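Local coordinates for dihydropteroate synthase (Stenotrophomonas maltophilia, PDB 7L6P), which probably catalyses the condensation of para-aminobenzoate with 6-hydroxymethyl-7,8-dihydropterin diphosphate to 7,8-dihydropteroate, a late step towards folate, at residues A52-G57 and I95-A100; K59-G64 and T102-S107; R21-D26 and A265-V270; E114-A119 and D140-T145. All coordinates share one frame; numbering follows the deposited sequence.

Contact 1. Residues A52-G57 and I95-A100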
loop_
_atom_site.group_PDB
_atom_site.type_symbol
_atom_site.label_atom_id
_atom_site.label_comp_id
_atom_site.label_asym_id
_atom_site.label_seq_id
_atom_site.Cartn_x
_atom_site.Cartn_y
_atom_site.Cartn_z
ATOM N N ALA A 52 -19.635 21.617 -9.797
ATOM C CA ALA A 52 -18.349 20.927 -9.836
ATOM C C ALA A 52 -18.184 19.957 -8.663
ATOM O O ALA A 52 -17.737 18.817 -8.849
ATOM C CB ALA A 52 -17.218 21.949 -9.831
ATOM N N ALA A 53 -18.529 20.398 -7.440
ATOM C CA ALA A 53 -18.352 19.554 -6.257
ATOM C C ALA A 53 -19.287 18.356 -6.285
ATOM O O ALA A 53 -18.905 17.255 -5.875
ATOM C CB ALA A 53 -18.571 20.368 -4.982
ATOM N N VAL A 54 -20.532 18.565 -6.708
ATOM C CA VAL A 54 -21.474 17.458 -6.828
ATOM C C VAL A 54 -20.968 16.438 -7.840
ATOM O O VAL A 54 -20.939 15.233 -7.570
ATOM C CB VAL A 54 -22.868 17.980 -7.203
ATOM C CG1 VAL A 54 -23.767 16.824 -7.591
ATOM C CG2 VAL A 54 -23.462 18.749 -6.034
ATOM N N ALA A 55 -20.553 16.908 -9.018
ATOM C CA ALA A 55 -19.967 16.006 -10.009
ATOM C C ALA A 55 -18.773 15.259 -9.428
ATOM O O ALA A 55 -18.616 14.053 -9.651
ATOM C CB ALA A 55 -19.557 16.788 -11.252
ATOM N N HIS A 56 -17.936 15.954 -8.654
ATOM C CA HIS A 56 -16.793 15.303 -8.023
ATOM C C HIS A 56 -17.250 14.240 -7.031
ATOM O O HIS A 56 -16.673 13.147 -6.972
ATOM C CB HIS A 56 -15.913 16.358 -7.346
ATOM C CG HIS A 56 -14.730 15.796 -6.620
ATOM N ND1 HIS A 56 -13.757 15.047 -7.245
ATOM C CD2 HIS A 56 -14.352 15.892 -5.324
ATOM C CE1 HIS A 56 -12.841 14.691 -6.362
ATOM N NE2 HIS A 56 -13.176 15.193 -5.189
ATOM N N GLY A 57 -18.292 14.536 -6.251
ATOM C CA GLY A 57 -18.815 13.542 -5.323
ATOM C C GLY A 57 -19.325 12.303 -6.037
ATOM O O GLY A 57 -19.076 11.173 -5.610
ATOM N N ILE A 95 -24.792 19.250 -0.361
ATOM C CA ILE A 95 -25.347 18.132 0.394
ATOM C C ILE A 95 -26.731 17.775 -0.127
ATOM O O ILE A 95 -27.036 16.599 -0.360
ATOM C CB ILE A 95 -25.388 18.450 1.897
ATOM C CG1 ILE A 95 -23.979 18.556 2.462
ATOM C CG2 ILE A 95 -26.067 17.324 2.625
ATOM C CD1 ILE A 95 -23.945 18.941 3.911
ATOM N N GLU A 96 -27.597 18.778 -0.306
ATOM C CA GLU A 96 -28.944 18.502 -0.801
ATOM C C GLU A 96 -28.903 17.691 -2.088
ATOM O O GLU A 96 -29.579 16.663 -2.209
ATOM C CB GLU A 96 -29.725 19.801 -1.018
ATOM C CG GLU A 96 -30.294 20.416 0.249
ATOM C CD GLU A 96 -30.906 21.785 0.009
ATOM O OE1 GLU A 96 -30.515 22.455 -0.969
ATOM O OE2 GLU A 96 -31.802 22.181 0.782
ATOM N N GLN A 97 -28.084 18.124 -3.050
ATOM C CA GLN A 97 -28.059 17.474 -4.359
ATOM C C GLN A 97 -27.416 16.094 -4.285
ATOM O O GLN A 97 -27.931 15.130 -4.864
ATOM C CB GLN A 97 -27.331 18.353 -5.373
ATOM C CG GLN A 97 -28.248 19.310 -6.108
ATOM C CD GLN A 97 -27.483 20.398 -6.839
ATOM O OE1 GLN A 97 -27.077 20.221 -7.993
ATOM N NE2 GLN A 97 -27.276 21.532 -6.167
ATOM N N LEU A 98 -26.274 15.983 -3.599
ATOM C CA LEU A 98 -25.614 14.684 -3.479
ATOM C C LEU A 98 -26.496 13.679 -2.748
ATOM O O LEU A 98 -26.470 12.482 -3.056
ATOM C CB LEU A 98 -24.268 14.829 -2.774
ATOM C CG LEU A 98 -23.149 15.352 -3.663
ATOM C CD1 LEU A 98 -21.924 15.631 -2.820
ATOM C CD2 LEU A 98 -22.838 14.365 -4.775
ATOM N N ALA A 99 -27.242 14.139 -1.745
ATOM C CA ALA A 99 -28.166 13.254 -1.044
ATOM C C ALA A 99 -29.220 12.696 -1.989
ATOM O O ALA A 99 -29.627 11.535 -1.866
ATOM C CB ALA A 99 -28.832 13.995 0.120
ATOM N N ALA A 100 -29.666 13.506 -2.943
ATOM C CA ALA A 100 -30.722 13.100 -3.857
ATOM C C ALA A 100 -30.223 12.245 -5.016
ATOM O O ALA A 100 -31.046 11.645 -5.716
ATOM C CB ALA A 100 -31.443 14.337 -4.400
#
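Val54 and Leu98 pack together two successive outer helices of the TIM barrel, 49-62 and 84-101, which follow strands 29-35 and 67-71. As expected of consecutive helices in this fold, both run the same general way: the axes of the two segments cross at -32° and come within 9.7 Å. The contact is apolar and has no hydrogen bond across it. The side chains of Val54 and Leu98 overlap flank to flank, pointing opposite ways, with Val54 CG1 3.9 Å from Leu98 CD2. With CG1 anti to the backbone N (chi1 169°), the other valine branch, CG2, lies between Leu98 CG and Gln97, the residue before it, and reaches Gln97 CB at 3.9 Å; the glutamine chain stands roughly perpendicular to the valine. Gln97 takes part through CB, the root of its chain, and also touches Thr50, at the edge of the interface. Leu98 has further neighbours in Leu58 of the facing helix and in Ile70 and Ile106 of the barrel strands, so it fills the layer between helices and sheet. Its CD2 reaches over helix 49-62, resting 3.5 Å from the carbonyl oxygen Val54 O and 4.1 Å from Gly57 CA.

Contact 2. Residues K59-G64 and T102-S107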
loop_
_atom_site.group_PDB
_atom_site.type_symbol
_atom_site.label_atom_id
_atom_site.label_comp_id
_atom_site.label_asym_id
_atom_site.label_seq_id
_atom_site.Cartn_x
_atom_site.Cartn_y
_atom_site.Cartn_z
ATOM N N LYS A 59 -18.315 11.209 -8.888
ATOM C CA LYS A 59 -17.163 10.486 -9.426
ATOM C C LYS A 59 -16.482 9.642 -8.359
ATOM O O LYS A 59 -16.056 8.513 -8.632
ATOM C CB LYS A 59 -16.158 11.470 -10.028
ATOM C CG LYS A 59 -14.769 10.880 -10.305
ATOM C CD LYS A 59 -13.709 12.002 -10.252
ATOM C CE LYS A 59 -12.266 11.483 -10.111
ATOM N NZ LYS A 59 -11.657 11.866 -8.785
ATOM N N LEU A 60 -16.383 10.164 -7.137
ATOM C CA LEU A 60 -15.782 9.385 -6.064
ATOM C C LEU A 60 -16.623 8.158 -5.756
ATOM O O LEU A 60 -16.084 7.087 -5.447
ATOM C CB LEU A 60 -15.609 10.254 -4.813
ATOM C CG LEU A 60 -14.544 11.357 -4.954
ATOM C CD1 LEU A 60 -14.246 12.018 -3.612
ATOM C CD2 LEU A 60 -13.269 10.794 -5.597
ATOM N N VAL A 61 -17.947 8.291 -5.859
ATOM C CA VAL A 61 -18.822 7.154 -5.624
ATOM C C VAL A 61 -18.596 6.079 -6.682
ATOM O O VAL A 61 -18.331 4.920 -6.353
ATOM C CB VAL A 61 -20.289 7.613 -5.567
ATOM C CG1 VAL A 61 -21.238 6.403 -5.562
ATOM C CG2 VAL A 61 -20.510 8.480 -4.330
ATOM N N GLU A 62 -18.598 6.458 -7.960
ATOM C CA GLU A 62 -18.352 5.461 -9.000
ATOM C C GLU A 62 -16.950 4.869 -8.901
ATOM O O GLU A 62 -16.746 3.708 -9.267
ATOM C CB GLU A 62 -18.603 6.056 -10.386
ATOM C CG GLU A 62 -18.395 5.065 -11.546
ATOM C CD GLU A 62 -19.306 3.818 -11.514
ATOM O OE1 GLU A 62 -20.403 3.865 -10.908
ATOM O OE2 GLU A 62 -18.915 2.784 -12.114
ATOM N N GLU A 63 -15.988 5.609 -8.352
ATOM C CA GLU A 63 -14.687 5.009 -8.089
ATOM C C GLU A 63 -14.712 4.049 -6.903
ATOM O O GLU A 63 -13.728 3.326 -6.700
ATOM C CB GLU A 63 -13.639 6.089 -7.839
ATOM C CG GLU A 63 -13.350 6.955 -9.053
ATOM C CD GLU A 63 -12.087 7.793 -8.907
ATOM O OE1 GLU A 63 -11.515 7.836 -7.787
ATOM O OE2 GLU A 63 -11.649 8.380 -9.927
ATOM N N GLY A 64 -15.793 4.036 -6.116
ATOM C CA GLY A 64 -15.982 3.070 -5.048
ATOM C C GLY A 64 -16.232 3.654 -3.671
ATOM O O GLY A 64 -16.406 2.878 -2.722
ATOM N N THR A 102 -27.246 10.033 -4.800
ATOM C CA THR A 102 -26.514 8.846 -4.374
ATOM C C THR A 102 -27.261 8.202 -3.216
ATOM O O THR A 102 -28.091 8.835 -2.554
ATOM C CB THR A 102 -25.076 9.156 -3.914
ATOM O OG1 THR A 102 -25.114 9.867 -2.669
ATOM C CG2 THR A 102 -24.349 10.006 -4.915
ATOM N N ARG A 103 -26.941 6.934 -2.964
ATOM C CA ARG A 103 -27.496 6.199 -1.837
ATOM C C ARG A 103 -26.530 6.135 -0.659
ATOM O O ARG A 103 -26.873 5.564 0.378
ATOM C CB ARG A 103 -27.883 4.778 -2.273
ATOM N N VAL A 104 -25.345 6.725 -0.790
ATOM C CA VAL A 104 -24.306 6.658 0.232
ATOM C C VAL A 104 -24.529 7.719 1.310
ATOM O O VAL A 104 -25.210 8.728 1.074
ATOM C CB VAL A 104 -22.907 6.800 -0.389
ATOM C CG1 VAL A 104 -22.720 5.829 -1.543
ATOM C CG2 VAL A 104 -22.661 8.230 -0.841
ATOM N N PRO A 105 -24.029 7.497 2.522
ATOM C CA PRO A 105 -24.098 8.531 3.557
ATOM C C PRO A 105 -23.332 9.795 3.166
ATOM O O PRO A 105 -22.243 9.738 2.596
ATOM C CB PRO A 105 -23.471 7.844 4.769
ATOM C CG PRO A 105 -23.593 6.362 4.465
ATOM C CD PRO A 105 -23.430 6.248 3.019
ATOM N N ILE A 106 -23.903 10.946 3.499
ATOM C CA ILE A 106 -23.281 12.243 3.249
ATOM C C ILE A 106 -22.873 12.836 4.591
ATOM O O ILE A 106 -23.732 13.143 5.435
ATOM C CB ILE A 106 -24.234 13.193 2.508
ATOM C CG1 ILE A 106 -24.756 12.517 1.230
ATOM C CG2 ILE A 106 -23.541 14.529 2.243
ATOM C CD1 ILE A 106 -23.669 12.116 0.264
ATOM N N SER A 107 -21.573 12.999 4.798
ATOM C CA SER A 107 -21.072 13.564 6.038
ATOM C C SER A 107 -20.761 15.042 5.857
ATOM O O SER A 107 -20.288 15.464 4.794
ATOM C CB SER A 107 -19.816 12.845 6.514
ATOM O OG SER A 107 -19.209 13.609 7.545
#
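Val61, near the end of helix 49-62, faces Thr102 and Val104 in the loop that leads into strand 106-109; the nearest alpha carbons, those of Val61 and Thr102, are 8.0 Å apart, so only side chains bridge the gap. Gly64, with positive phi (125°), leaves helical geometry in a Schellman motif, and Gly64 N donates to Val61 O at 2.7 Å. The carbonyl of the same valine whose side chain makes the contact is thus tied into the helix terminus. Across the interface a single methyl does the touching. Val61 CG2 meets Val104 CG2 at 4.1 Å, tip to tip, and Thr102 CG2 at 4.2 Å, the threonine side chain lying oblique to it. These elements lie at the N-terminal end of the TIM-barrel strands, where helices finish and the next strands begin; loops there are remote from the C-terminal mouth that holds the active site in such barrels. Thr102 divides its two branches between different tasks. With chi1 at 70°, OG1 is hydrogen-bonded to Leu98 O of helix 84-101, while CG2 is turned to the valine. Leu68 of the neighbouring strand also packs on Val61. On another flank of helix 49-62, a long salt bridge joins Lys59 NZ to Glu63 OE2 at 3.7 Å, one helical turn apart within the same segment.

Contact 3. Residues R21-D26 and A265-V270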
loop_
_atom_site.group_PDB
_atom_site.type_symbol
_atom_site.label_atom_id
_atom_site.label_comp_id
_atom_site.label_asym_id
_atom_site.label_seq_id
_atom_site.Cartn_x
_atom_site.Cartn_y
_atom_site.Cartn_z
ATOM N N ARG A 21 -29.280 5.612 6.282
ATOM C CA ARG A 21 -28.370 4.978 5.337
ATOM C C ARG A 21 -27.404 4.096 6.118
ATOM O O ARG A 21 -26.497 4.598 6.784
ATOM C CB ARG A 21 -27.632 6.034 4.513
ATOM C CG ARG A 21 -28.565 7.079 3.921
ATOM C CD ARG A 21 -27.952 7.809 2.748
ATOM N NE ARG A 21 -28.884 8.770 2.167
ATOM C CZ ARG A 21 -28.704 9.394 1.008
ATOM N NH1 ARG A 21 -27.638 9.166 0.255
ATOM N NH2 ARG A 21 -29.621 10.264 0.591
ATOM N N ILE A 22 -27.612 2.778 6.050
ATOM C CA ILE A 22 -26.791 1.851 6.820
ATOM C C ILE A 22 -25.418 1.727 6.170
ATOM O O ILE A 22 -25.300 1.574 4.948
ATOM C CB ILE A 22 -27.476 0.478 6.931
ATOM C CG1 ILE A 22 -28.818 0.579 7.662
ATOM C CG2 ILE A 22 -26.574 -0.505 7.658
ATOM C CD1 ILE A 22 -28.693 0.982 9.111
ATOM N N LEU A 23 -24.373 1.754 7.002
ATOM C CA LEU A 23 -22.984 1.574 6.600
ATOM C C LEU A 23 -22.414 0.427 7.423
ATOM O O LEU A 23 -22.196 0.569 8.629
ATOM C CB LEU A 23 -22.185 2.854 6.826
ATOM C CG LEU A 23 -20.685 2.873 6.535
ATOM C CD1 LEU A 23 -20.390 2.847 5.019
ATOM C CD2 LEU A 23 -20.032 4.101 7.223
ATOM N N ARG A 24 -22.204 -0.716 6.782
ATOM C CA ARG A 24 -21.665 -1.880 7.469
ATOM C C ARG A 24 -20.164 -1.718 7.669
ATOM O O ARG A 24 -19.458 -1.245 6.780
ATOM C CB ARG A 24 -21.950 -3.150 6.666
ATOM C CG ARG A 24 -23.368 -3.683 6.799
ATOM C CD ARG A 24 -23.418 -5.014 7.561
ATOM N NE ARG A 24 -22.674 -6.084 6.902
ATOM C CZ ARG A 24 -22.286 -7.207 7.500
ATOM N NH1 ARG A 24 -22.546 -7.439 8.780
ATOM N NH2 ARG A 24 -21.623 -8.123 6.794
ATOM N N LEU A 25 -19.673 -2.138 8.830
ATOM C CA LEU A 25 -18.261 -2.026 9.170
ATOM C C LEU A 25 -17.623 -3.403 9.369
ATOM O O LEU A 25 -16.736 -3.594 10.205
ATOM C CB LEU A 25 -18.074 -1.122 10.389
ATOM C CG LEU A 25 -18.524 0.321 10.107
ATOM C CD1 LEU A 25 -18.453 1.195 11.336
ATOM C CD2 LEU A 25 -17.712 0.958 8.961
ATOM N N ASP A 26 -18.046 -4.377 8.568
ATOM C CA ASP A 26 -17.380 -5.676 8.575
ATOM C C ASP A 26 -16.018 -5.588 7.894
ATOM O O ASP A 26 -15.104 -6.358 8.205
ATOM C CB ASP A 26 -18.266 -6.707 7.879
ATOM C CG ASP A 26 -18.674 -6.267 6.483
ATOM O OD1 ASP A 26 -19.038 -5.084 6.290
ATOM O OD2 ASP A 26 -18.630 -7.111 5.567
ATOM N N ALA A 265 -8.473 0.697 11.975
ATOM C CA ALA A 265 -9.337 1.701 11.368
ATOM C C ALA A 265 -10.374 1.020 10.491
ATOM O O ALA A 265 -10.036 0.151 9.674
ATOM C CB ALA A 265 -8.512 2.665 10.526
ATOM N N ARG A 266 -11.640 1.394 10.658
ATOM C CA ARG A 266 -12.679 0.852 9.799
ATOM C C ARG A 266 -13.251 1.871 8.818
ATOM O O ARG A 266 -14.024 1.486 7.932
ATOM C CB ARG A 266 -13.804 0.243 10.635
ATOM C CG ARG A 266 -13.486 -1.180 11.119
ATOM C CD ARG A 266 -13.147 -2.113 9.933
ATOM N NE ARG A 266 -12.529 -3.365 10.367
ATOM C CZ ARG A 266 -11.215 -3.549 10.474
ATOM N NH1 ARG A 266 -10.344 -2.583 10.173
ATOM N NH2 ARG A 266 -10.758 -4.718 10.913
ATOM N N ILE A 267 -12.864 3.139 8.913
ATOM C CA ILE A 267 -13.117 4.098 7.851
ATOM C C ILE A 267 -11.812 4.822 7.549
ATOM O O ILE A 267 -11.078 5.208 8.469
ATOM C CB ILE A 267 -14.225 5.102 8.218
ATOM C CG1 ILE A 267 -15.502 4.373 8.630
ATOM C CG2 ILE A 267 -14.507 6.041 7.040
ATOM C CD1 ILE A 267 -16.659 5.326 8.978
ATOM N N VAL A 268 -11.530 5.020 6.266
ATOM C CA VAL A 268 -10.399 5.826 5.828
ATOM C C VAL A 268 -10.933 6.978 5.001
ATOM O O VAL A 268 -11.847 6.811 4.186
ATOM C CB VAL A 268 -9.355 5.009 5.043
ATOM C CG1 VAL A 268 -8.581 4.088 5.997
ATOM C CG2 VAL A 268 -10.016 4.210 3.919
ATOM N N ARG A 269 -10.408 8.160 5.270
ATOM C CA ARG A 269 -10.800 9.389 4.598
ATOM C C ARG A 269 -9.710 9.745 3.592
ATOM O O ARG A 269 -8.563 9.962 3.982
ATOM C CB ARG A 269 -10.993 10.488 5.644
ATOM C CG ARG A 269 -11.573 11.769 5.130
ATOM C CD ARG A 269 -11.812 12.694 6.287
ATOM N NE ARG A 269 -12.397 13.946 5.843
ATOM C CZ ARG A 269 -11.677 14.968 5.416
ATOM N NH1 ARG A 269 -10.356 14.933 5.451
ATOM N NH2 ARG A 269 -12.295 16.050 4.950
ATOM N N VAL A 270 -10.043 9.737 2.298
ATOM C CA VAL A 270 -9.033 9.742 1.243
ATOM C C VAL A 270 -9.462 10.660 0.108
ATOM O O VAL A 270 -10.656 10.876 -0.122
ATOM C CB VAL A 270 -8.764 8.324 0.665
ATOM C CG1 VAL A 270 -8.582 7.284 1.753
ATOM C CG2 VAL A 270 -9.896 7.907 -0.236
#
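Leu23 and Leu25, in strand 21-24 and just beyond it, come alongside residues 266-267, at the N-terminal end of the last barrel strand, without pairing with them: the closest alpha carbons, those of Leu25 and Arg266, are 6.3 Å apart, and no hydrogen bond spans the two segments. Strand 21-24 pairs with 15-18 in an N-terminal beta hairpin, and Leu23 and Leu25 also touch Asp66 and Pro226 respectively, each just ahead of a barrel strand. The hairpin thus lies against the N-terminal end of the TIM barrel. Ile267 receives both leucines. Leu23 CD2 reaches its CD1 at 4.0 Å, and Leu25 CD2 lies 4.1 Å from Ile267 CG1. The same Leu25 methyl also rests 3.9 Å from the carbonyl oxygen Arg266 O. The Arg266 chain is bent at chi2 (-56°), and its CD lies 3.9 Å from Leu25 O, which faces the guanidinium edge without a hydrogen bond; NH1 is turned to its own segment. Arg266 NH1 donates to Ala265 O over 2.8 Å with a bent N-H...O angle of 139°; the acceptor is in the guanidinium plane, whereas the donor stands above the carbonyl plane. A weak second bond runs from NH1 to Val261 O of helix 250-262. The union is made by leucine and isoleucine side chains together with the Arg266 chain and backbone, and backbone carbonyls of the arginine's own end of the barrel, Ala265 O and more weakly Val261 O, probably help to stabilise its charge.

Contact 4. Residues E114-A119 and D140-T145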
loop_
_atom_site.group_PDB
_atom_site.type_symbol
_atom_site.label_atom_id
_atom_site.label_comp_id
_atom_site.label_asym_id
_atom_site.label_seq_id
_atom_site.Cartn_x
_atom_site.Cartn_y
_atom_site.Cartn_z
ATOM N N GLU A 114 -24.282 25.603 13.976
ATOM C CA GLU A 114 -25.266 25.963 12.956
ATOM C C GLU A 114 -25.076 25.145 11.688
ATOM O O GLU A 114 -26.052 24.725 11.056
ATOM C CB GLU A 114 -25.172 27.444 12.594
ATOM C CG GLU A 114 -25.224 28.426 13.743
ATOM C CD GLU A 114 -23.835 28.839 14.228
ATOM O OE1 GLU A 114 -22.891 28.008 14.152
ATOM O OE2 GLU A 114 -23.694 30.013 14.657
ATOM N N VAL A 115 -23.826 24.928 11.284
ATOM C CA VAL A 115 -23.584 24.153 10.073
ATOM C C VAL A 115 -24.022 22.713 10.273
ATOM O O VAL A 115 -24.553 22.083 9.352
ATOM C CB VAL A 115 -22.103 24.247 9.667
ATOM C CG1 VAL A 115 -21.846 23.451 8.397
ATOM C CG2 VAL A 115 -21.707 25.705 9.457
ATOM N N MET A 116 -23.843 22.181 11.486
ATOM C CA MET A 116 -24.277 20.818 11.773
ATOM C C MET A 116 -25.780 20.678 11.601
ATOM O O MET A 116 -26.252 19.776 10.901
ATOM C CB MET A 116 -23.864 20.420 13.188
ATOM C CG MET A 116 -22.374 20.243 13.389
ATOM S SD MET A 116 -21.945 20.015 15.124
ATOM C CE MET A 116 -20.159 20.026 15.062
ATOM N N ARG A 117 -26.546 21.573 12.230
ATOM C CA ARG A 117 -28.001 21.478 12.181
ATOM C C ARG A 117 -28.513 21.624 10.757
ATOM O O ARG A 117 -29.360 20.844 10.303
ATOM C CB ARG A 117 -28.631 22.539 13.082
ATOM C CG ARG A 117 -28.787 22.126 14.526
ATOM C CD ARG A 117 -29.573 23.176 15.284
ATOM N NE ARG A 117 -29.042 24.511 15.027
ATOM C CZ ARG A 117 -28.416 25.267 15.924
ATOM N NH1 ARG A 117 -28.282 24.880 17.185
ATOM N NH2 ARG A 117 -27.916 26.444 15.546
ATOM N N ALA A 118 -27.995 22.612 10.029
ATOM C CA ALA A 118 -28.486 22.863 8.681
ATOM C C ALA A 118 -28.102 21.733 7.734
ATOM O O ALA A 118 -28.906 21.321 6.890
ATOM C CB ALA A 118 -27.954 24.204 8.186
ATOM N N ALA A 119 -26.870 21.237 7.844
ATOM C CA ALA A 119 -26.429 20.139 6.992
ATOM C C ALA A 119 -27.267 18.883 7.226
ATOM O O ALA A 119 -27.704 18.229 6.271
ATOM C CB ALA A 119 -24.945 19.856 7.228
ATOM N N ASP A 140 -24.289 19.840 22.333
ATOM C CA ASP A 140 -25.739 19.679 22.385
ATOM C C ASP A 140 -26.350 19.654 20.994
ATOM O O ASP A 140 -27.330 18.935 20.759
ATOM C CB ASP A 140 -26.381 20.795 23.206
ATOM C CG ASP A 140 -26.114 20.661 24.684
ATOM O OD1 ASP A 140 -25.880 19.516 25.134
ATOM O OD2 ASP A 140 -26.184 21.695 25.403
ATOM N N ALA A 141 -25.802 20.438 20.065
ATOM C CA ALA A 141 -26.409 20.516 18.744
ATOM C C ALA A 141 -26.315 19.175 18.033
ATOM O O ALA A 141 -27.305 18.690 17.479
ATOM C CB ALA A 141 -25.742 21.625 17.925
ATOM N N ALA A 142 -25.133 18.555 18.067
ATOM C CA ALA A 142 -24.910 17.267 17.415
ATOM C C ALA A 142 -25.674 16.132 18.104
ATOM O O ALA A 142 -26.107 15.171 17.442
ATOM C CB ALA A 142 -23.414 16.973 17.378
ATOM N N ALA A 143 -25.788 16.188 19.436
ATOM C CA ALA A 143 -26.605 15.208 20.146
ATOM C C ALA A 143 -28.023 15.199 19.604
ATOM O O ALA A 143 -28.596 14.133 19.345
ATOM C CB ALA A 143 -26.621 15.506 21.646
ATOM N N ALA A 144 -28.588 16.388 19.398
ATOM C CA ALA A 144 -29.968 16.518 18.967
ATOM C C ALA A 144 -30.184 16.071 17.528
ATOM O O ALA A 144 -31.307 15.697 17.175
ATOM C CB ALA A 144 -30.417 17.966 19.132
ATOM N N THR A 145 -29.139 16.077 16.692
ATOM C CA THR A 145 -29.325 15.675 15.302
ATOM C C THR A 145 -29.588 14.180 15.178
ATOM O O THR A 145 -30.336 13.760 14.288
ATOM C CB THR A 145 -28.102 16.040 14.460
ATOM O OG1 THR A 145 -27.004 15.210 14.851
ATOM C CG2 THR A 145 -27.727 17.497 14.645
#
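Met116 with Ala142 and Arg117 with Ala141 make a side-chain contact, largely buried, between helices 113-121 and 138-145, neighbours in the outer layer of the TIM barrel. Small residues, Ala141 and Ala142, meet helix 113-121, consistent with the close backbones: the alpha carbons of Met116 and Ala142 are 6.7 Å apart, as are those of Arg117 and Thr145. Met116 has an extended chain, with CG beside the backbone N and anti to the carbonyl carbon (chi1 -69°), and this carries SD to 4.1 Å from Ala142 CB. Arg117 covers the outer, more exposed side. A bend at chi3 (-49°) swings its guanidinium back so that NH1 lies 4.2 Å from Ala141 CB, the methyl lying oblique to the guanidinium plane. Within its own segment, Thr145 OG1 donates to Ala142 O over 2.7 Å, and Thr145 OG1 also has a weak bond with Val147 N. Beneath the pair runs strand 126-129, whose Ile127 touches Met116, Ala142 and Thr145 and so lies on the inner side of the helix pair. Helix 113-121 is packed in turn on helix 84-101, through Ala118 on Leu88 and Ile92.

How the contacts relate
Arg21 ties three contacts together: from contact 3 its NH1 lies 2.6 Å from Val104 O of contact 2, and its NH2 lies 2.8 Å from Ala99 O of contact 1, both probable hydrogen bonds. Contacts 1 and 2 share helix 49-62, have centres about 9 Å apart and meet where Ile95 CG2 packs on Ile106 CG2 at 3.8 Å. Contact 4 continues the helical layer, joined to contact 1 by Ile95 CD1 on Ala119 CB at 3.6 Å, though their centres are about 20 Å apart. Contacts 2 and 3 lie at the N-terminal end of the barrel, opposite the mouth where TIM-barrel enzymes hold their active sites.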